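Side-chain contacts in heat-inducible transcription repressor HrcA (PDB 1STZ), which probably represses class I heat shock genes, the grpE-dnaK-dnaJ and groELS operons, by binding their DNA: residues Pro116-Val119 against Leu120-Gly124; Trp184-Ile187 against Glu188-Leu191; Tyr314-Asn317 against His318-Glu322. All coordinates share one frame; numbering follows the deposited sequence.

Interaction 1: Pro116-Val119 against Leu120-Gly124; sequences PEKV and LFLAG
Lys118 lays its aliphatic chain along the outer side of the helix, beside Phe121 and Leu122. Its CG stands anti to the backbone N (chi1 180°), and the turn at chi2 (65°) leads the chain on toward the two later side chains. Lys118 CD approaches the Phe121 ring obliquely, at 4.5 Å from Phe121 CD1. One atom further out, Lys118 CE lies 4.2 Å from Leu122 CG. The methylenes, rather than the amino group, make these contacts. Leu120 is turned differently. Leu120 CG sits beside its own backbone N and leans back over the preceding turn, 3.3 Å from Pro116 O. Leu122 repeats the pose, with Leu122 CG 3.3 Å from Lys118 O. These are the opening turns of helix 116-131, where i to i+4 backbone bonds run from Leu120 N to Pro116 O (3.0 Å) and on to Ala123 N and Val119 O (3.1 Å). This helix is part of the C-terminal region of HrcA, which is related to GAF domains, and packs beside helix 314-334. There Val119 meets Tyr331, Leu120 meets Phe332, and Ala123 meets Ile324 and Leu328. Glu117 reaches outside the two segments with its carboxylate, where OE1 forms a salt bridge with Arg139.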
# COMPACT_ATOMS: atom_id res chain seq x y z
N PRO A 116 -5.64 -3.04 19.11
CA PRO A 116 -4.89 -1.78 19.18
C PRO A 116 -3.37 -1.99 18.99
O PRO A 116 -2.74 -1.10 18.45
CB PRO A 116 -5.23 -1.24 20.57
CG PRO A 116 -5.71 -2.40 21.36
CD PRO A 116 -6.38 -3.31 20.35
N GLU A 117 -2.84 -3.14 19.37
CA GLU A 117 -1.42 -3.43 19.24
C GLU A 117 -1.00 -3.49 17.77
O GLU A 117 0.03 -2.92 17.39
CB GLU A 117 -1.06 -4.72 19.98
CG GLU A 117 0.39 -5.19 19.84
CD GLU A 117 1.41 -4.20 20.41
OE1 GLU A 117 2.57 -4.24 19.95
OE2 GLU A 117 1.06 -3.39 21.31
N LYS A 118 -1.81 -4.15 16.95
CA LYS A 118 -1.56 -4.23 15.52
C LYS A 118 -1.69 -2.84 14.84
O LYS A 118 -0.97 -2.54 13.88
CB LYS A 118 -2.50 -5.26 14.89
CG LYS A 118 -2.34 -5.44 13.39
CD LYS A 118 -0.97 -6.00 13.01
CE LYS A 118 -0.90 -6.31 11.51
NZ LYS A 118 0.04 -7.44 11.22
N VAL A 119 -2.59 -2.00 15.34
CA VAL A 119 -2.75 -0.67 14.78
C VAL A 119 -1.51 0.18 15.08
O VAL A 119 -1.02 0.87 14.21
CB VAL A 119 -4.02 0.06 15.29
CG1 VAL A 119 -4.01 1.49 14.80
CG2 VAL A 119 -5.28 -0.63 14.80
N LEU A 120 -0.99 0.09 16.30
CA LEU A 120 0.24 0.79 16.68
C LEU A 120 1.43 0.24 15.87
O LEU A 120 2.31 1.00 15.48
CB LEU A 120 0.53 0.64 18.17
CG LEU A 120 -0.50 1.24 19.14
CD1 LEU A 120 -0.08 1.01 20.59
CD2 LEU A 120 -0.75 2.72 18.86
N PHE A 121 1.44 -1.06 15.65
CA PHE A 121 2.49 -1.73 14.86
C PHE A 121 2.54 -1.18 13.43
O PHE A 121 3.61 -0.89 12.91
CB PHE A 121 2.25 -3.25 14.80
CG PHE A 121 3.32 -4.00 14.03
CD1 PHE A 121 3.16 -4.30 12.69
CD2 PHE A 121 4.52 -4.36 14.65
CE1 PHE A 121 4.16 -4.97 11.98
CE2 PHE A 121 5.52 -5.04 13.94
CZ PHE A 121 5.34 -5.33 12.61
N LEU A 122 1.37 -1.06 12.79
CA LEU A 122 1.30 -0.56 11.44
C LEU A 122 1.70 0.90 11.35
O LEU A 122 2.42 1.29 10.45
CB LEU A 122 -0.09 -0.75 10.85
CG LEU A 122 -0.47 -2.21 10.61
CD1 LEU A 122 -1.98 -2.34 10.42
CD2 LEU A 122 0.28 -2.77 9.41
N ALA A 123 1.23 1.70 12.30
CA ALA A 123 1.55 3.12 12.34
C ALA A 123 3.06 3.35 12.49
O ALA A 123 3.63 4.13 11.75
CB ALA A 123 0.76 3.84 13.45
N GLY A 124 3.69 2.66 13.42
CA GLY A 124 5.11 2.88 13.72
C GLY A 124 5.97 2.49 12.54
O GLY A 124 6.91 3.22 12.15

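Interaction 2: Trp184-Ile187 against Glu188-Leu191; sequences WEEI and ERQL
Glu185 and Arg189 face each other one turn apart on helix 184-195. This helix packs against strand 149-154 of a three-stranded antiparallel sheet and against helix 215-224, probably the domain inserted into the GAF-like fold of HrcA. Glu185 O has two donors. Arg189 N binds it at 3.2 Å, and water 1 donates to it at 2.7 Å. The same water donates to Glu188 OE1 at 2.5 Å, so it bridges a main-chain carbonyl and a carboxylate. The other oxygen, Glu188 OE2, accepts from Leu152 N on the neighbouring strand. Both oxygens of Glu188 are thus engaged. The charged pair is looser. Glu185 OE1 and Arg189 NH2 form a long salt bridge of 3.9 Å, with the oxygen well out of the guanidinium plane, and no N-H points at it. The carboxylate and guanidinium planes are 24° apart, and Glu185 CG lies over one guanidinium face, toward its rim. The extended chain of Arg189 brings NH1 near Glu186 CG as well. Backbone bonds also satisfy Trp184 O, through Glu188 N, and Glu186 O, through Gln190 N. On the inner side, Ile187 and Leu191 point the same way beside Leu152. Ile187 CG2, anti to its own N, stands 4.1 Å from Leu191 CD1.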
# COMPACT_ATOMS: atom_id res chain seq x y z
N TRP A 184 -15.20 -25.36 29.15
CA TRP A 184 -14.68 -24.05 28.78
C TRP A 184 -15.67 -22.93 29.11
O TRP A 184 -15.26 -21.85 29.49
CB TRP A 184 -14.26 -24.03 27.30
CG TRP A 184 -13.22 -25.06 27.00
CD1 TRP A 184 -13.34 -26.13 26.15
CD2 TRP A 184 -11.91 -25.15 27.56
NE1 TRP A 184 -12.19 -26.87 26.15
CE2 TRP A 184 -11.28 -26.29 27.01
CE3 TRP A 184 -11.19 -24.38 28.48
CZ2 TRP A 184 -9.99 -26.68 27.34
CZ3 TRP A 184 -9.89 -24.76 28.81
CH2 TRP A 184 -9.31 -25.90 28.24
N GLU A 185 -16.96 -23.20 28.96
CA GLU A 185 -17.99 -22.20 29.29
C GLU A 185 -17.94 -21.78 30.77
O GLU A 185 -18.11 -20.61 31.10
CB GLU A 185 -19.39 -22.73 28.96
CG GLU A 185 -20.38 -21.62 28.63
CD GLU A 185 -21.72 -22.14 28.16
OE1 GLU A 185 -22.18 -23.18 28.66
OE2 GLU A 185 -22.30 -21.49 27.26
N GLU A 186 -17.69 -22.76 31.64
CA GLU A 186 -17.62 -22.52 33.08
C GLU A 186 -16.31 -21.83 33.45
O GLU A 186 -16.30 -20.95 34.30
CB GLU A 186 -17.76 -23.83 33.86
CG GLU A 186 -19.16 -24.41 33.85
CD GLU A 186 -19.31 -25.65 34.73
OE1 GLU A 186 -20.39 -26.30 34.66
OE2 GLU A 186 -18.36 -25.98 35.47
N ILE A 187 -15.22 -22.24 32.81
CA ILE A 187 -13.93 -21.61 33.06
C ILE A 187 -13.95 -20.14 32.63
O ILE A 187 -13.32 -19.30 33.25
CB ILE A 187 -12.77 -22.41 32.42
CG1 ILE A 187 -12.54 -23.70 33.23
CG2 ILE A 187 -11.48 -21.61 32.41
CD1 ILE A 187 -11.61 -24.69 32.58
N GLU A 188 -14.70 -19.84 31.58
CA GLU A 188 -14.82 -18.48 31.09
C GLU A 188 -15.60 -17.65 32.09
O GLU A 188 -15.31 -16.49 32.30
CB GLU A 188 -15.54 -18.46 29.75
CG GLU A 188 -15.67 -17.09 29.09
CD GLU A 188 -16.37 -17.20 27.75
OE1 GLU A 188 -17.48 -17.77 27.70
OE2 GLU A 188 -15.81 -16.75 26.72
N ARG A 189 -16.62 -18.27 32.70
CA ARG A 189 -17.36 -17.60 33.75
C ARG A 189 -16.43 -17.25 34.89
O ARG A 189 -16.40 -16.11 35.32
CB ARG A 189 -18.52 -18.45 34.25
CG ARG A 189 -19.71 -18.45 33.33
CD ARG A 189 -20.71 -19.51 33.69
NE ARG A 189 -21.77 -19.63 32.70
CZ ARG A 189 -22.39 -20.76 32.40
NH1 ARG A 189 -22.09 -21.91 33.00
NH2 ARG A 189 -23.33 -20.75 31.47
N GLN A 190 -15.67 -18.24 35.35
CA GLN A 190 -14.68 -18.05 36.42
C GLN A 190 -13.74 -16.89 36.10
O GLN A 190 -13.54 -16.01 36.93
CB GLN A 190 -13.87 -19.32 36.65
CG GLN A 190 -12.99 -19.27 37.88
CD GLN A 190 -12.24 -20.56 38.14
OE1 GLN A 190 -11.65 -21.15 37.23
NE2 GLN A 190 -12.24 -21.00 39.39
N LEU A 191 -13.18 -16.90 34.89
CA LEU A 191 -12.25 -15.86 34.48
C LEU A 191 -12.90 -14.47 34.51
O LEU A 191 -12.29 -13.50 34.96
CB LEU A 191 -11.70 -16.15 33.07
CG LEU A 191 -10.77 -17.37 32.94
CD1 LEU A 191 -10.53 -17.71 31.48
CD2 LEU A 191 -9.46 -17.11 33.64
O HOH W 1 -19.08 -18.68 29.46

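Interaction 3: Tyr314-Asn317 against His318-Glu322; sequences YDRN and HRVFE
Arg319 folds back along the helix over Asp315 and Arg316. Arg319 CB lies 3.4 Å from Asp315 O, the carbonyl that accepts the hydrogen bond of Arg319 N. CG continues anti to the backbone N, and the bend at chi3 (-46°), about the CG-CD bond, swings the guanidinium group from CD back toward the preceding turn. Arg319 NE meets water 2 at 3.3 Å in a weak bond, with the water at the guanidinium edge and in its plane. That water donates to Asp315 OD1 at 2.6 Å. Arg319 CZ comes to rest 3.9 Å from Arg316 CA, and one guanidinium face lies over this atom and Asp315 O. Arg319 NH2 stays 4.4 Å from Asp315 OD1, too far for a salt bridge, and OD1 also bonds Ser95 OG. Arg319 NH1 passes Arg316 CG at 4.0 Å and forms salt bridges with Asp102 and with Glu180 of the second subunit. The two arginine side chains cross at about a right angle, with guanidinium planes 77° apart. Arg316 turns to Asn317. Arg316 NE and NH2 both grip Asn317 OD1 side-on, at 3.1 Å from each nitrogen, and NH2 uses a lone pair in the carbonyl plane. Asn317 ND2 is held by Thr312 OG1, which fixes the amide from its other end. Replacing Arg316 by alanine would remove both donors to Asn317 OD1, which is likely to leave that oxygen without its mates, and would take CG away from beside Arg319 NH1. Val320 and Phe321 meet Leu127 of helix 116-131, while Tyr314 and His318 touch strand 287-296. This is the start of the long C-terminal helix 314-334, which lies with helix 116-131 beside an antiparallel sheet, consistent with a GAF-like domain.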
# COMPACT_ATOMS: atom_id res chain seq x y z
N TYR A 314 12.62 17.76 6.49
CA TYR A 314 11.72 18.19 7.55
C TYR A 314 10.24 18.27 7.13
O TYR A 314 9.37 17.88 7.89
CB TYR A 314 12.17 19.52 8.17
CG TYR A 314 13.40 19.38 9.06
CD1 TYR A 314 14.69 19.51 8.55
CD2 TYR A 314 13.26 19.08 10.41
CE1 TYR A 314 15.82 19.37 9.37
CE2 TYR A 314 14.36 18.94 11.24
CZ TYR A 314 15.64 19.07 10.71
OH TYR A 314 16.69 18.90 11.56
N ASP A 315 9.98 18.75 5.92
CA ASP A 315 8.60 18.93 5.44
C ASP A 315 7.96 17.56 5.27
O ASP A 315 6.83 17.35 5.68
CB ASP A 315 8.60 19.68 4.11
CG ASP A 315 7.28 20.38 3.79
OD1 ASP A 315 6.20 19.97 4.27
OD2 ASP A 315 7.23 21.36 3.01
N ARG A 316 8.68 16.63 4.68
CA ARG A 316 8.18 15.26 4.53
C ARG A 316 7.90 14.66 5.91
O ARG A 316 6.82 14.11 6.13
CB ARG A 316 9.15 14.41 3.71
CG ARG A 316 8.79 12.93 3.56
CD ARG A 316 9.98 12.00 3.33
NE ARG A 316 10.99 12.09 4.40
CZ ARG A 316 12.22 11.58 4.35
NH1 ARG A 316 12.64 10.93 3.29
NH2 ARG A 316 13.05 11.74 5.38
N ASN A 317 8.83 14.82 6.83
CA ASN A 317 8.71 14.19 8.15
C ASN A 317 7.53 14.75 8.95
O ASN A 317 6.83 14.00 9.64
CB ASN A 317 9.99 14.34 8.98
CG ASN A 317 11.17 13.61 8.38
OD1 ASN A 317 11.04 12.87 7.41
ND2 ASN A 317 12.34 13.83 8.96
N HIS A 318 7.34 16.06 8.88
CA HIS A 318 6.22 16.74 9.53
C HIS A 318 4.91 16.24 8.98
O HIS A 318 3.99 15.92 9.73
CB HIS A 318 6.27 18.26 9.35
CG HIS A 318 5.14 18.96 10.02
ND1 HIS A 318 4.04 19.42 9.34
CD2 HIS A 318 4.91 19.24 11.33
CE1 HIS A 318 3.18 19.94 10.19
NE2 HIS A 318 3.69 19.86 11.41
N ARG A 319 4.82 16.19 7.66
CA ARG A 319 3.59 15.77 7.00
C ARG A 319 3.20 14.34 7.36
O ARG A 319 2.04 14.08 7.65
CB ARG A 319 3.79 15.89 5.50
CG ARG A 319 2.65 15.43 4.63
CD ARG A 319 3.13 14.91 3.29
NE ARG A 319 4.11 15.83 2.75
CZ ARG A 319 5.20 15.52 2.06
NH1 ARG A 319 5.51 14.27 1.74
NH2 ARG A 319 5.99 16.49 1.66
N VAL A 320 4.16 13.43 7.30
CA VAL A 320 3.92 12.03 7.55
C VAL A 320 3.56 11.81 9.03
O VAL A 320 2.68 11.03 9.33
CB VAL A 320 5.14 11.17 7.17
CG1 VAL A 320 4.98 9.75 7.63
CG2 VAL A 320 5.33 11.17 5.69
N PHE A 321 4.22 12.54 9.93
CA PHE A 321 4.07 12.37 11.37
C PHE A 321 2.72 12.84 11.77
O PHE A 321 1.97 12.13 12.42
CB PHE A 321 5.15 13.14 12.09
CG PHE A 321 5.23 12.90 13.59
CD1 PHE A 321 6.05 11.91 14.09
CD2 PHE A 321 4.58 13.75 14.48
CE1 PHE A 321 6.19 11.72 15.45
CE2 PHE A 321 4.71 13.57 15.86
CZ PHE A 321 5.50 12.55 16.34
N GLU A 322 2.36 14.04 11.33
CA GLU A 322 1.05 14.58 11.59
C GLU A 322 -0.11 13.70 11.06
O GLU A 322 -1.10 13.49 11.76
CB GLU A 322 0.94 16.00 11.04
CG GLU A 322 -0.37 16.64 11.42
CD GLU A 322 -0.53 18.08 10.96
OE1 GLU A 322 -0.14 18.42 9.82
OE2 GLU A 322 -1.11 18.87 11.75
O HOH W 2 4.18 19.14 2.94

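The three contacts follow one another along the chain. Each lies within one helix, so none closes a long loop, and none nests in or crosses another. Interaction 1 comes first, at the start of helix 116-131. Interaction 2 follows in helix 184-195, far out from the chain centre, with its centre 30 Å from that of interaction 1. The chain then returns, and interaction 3 opens helix 314-334, which packs against helix 116-131. Interactions 1 and 3 therefore belong to one helix pair, with nearest atoms about 7 Å apart. Interaction 3 also joins this pair to helix 81-94 and to the second subunit.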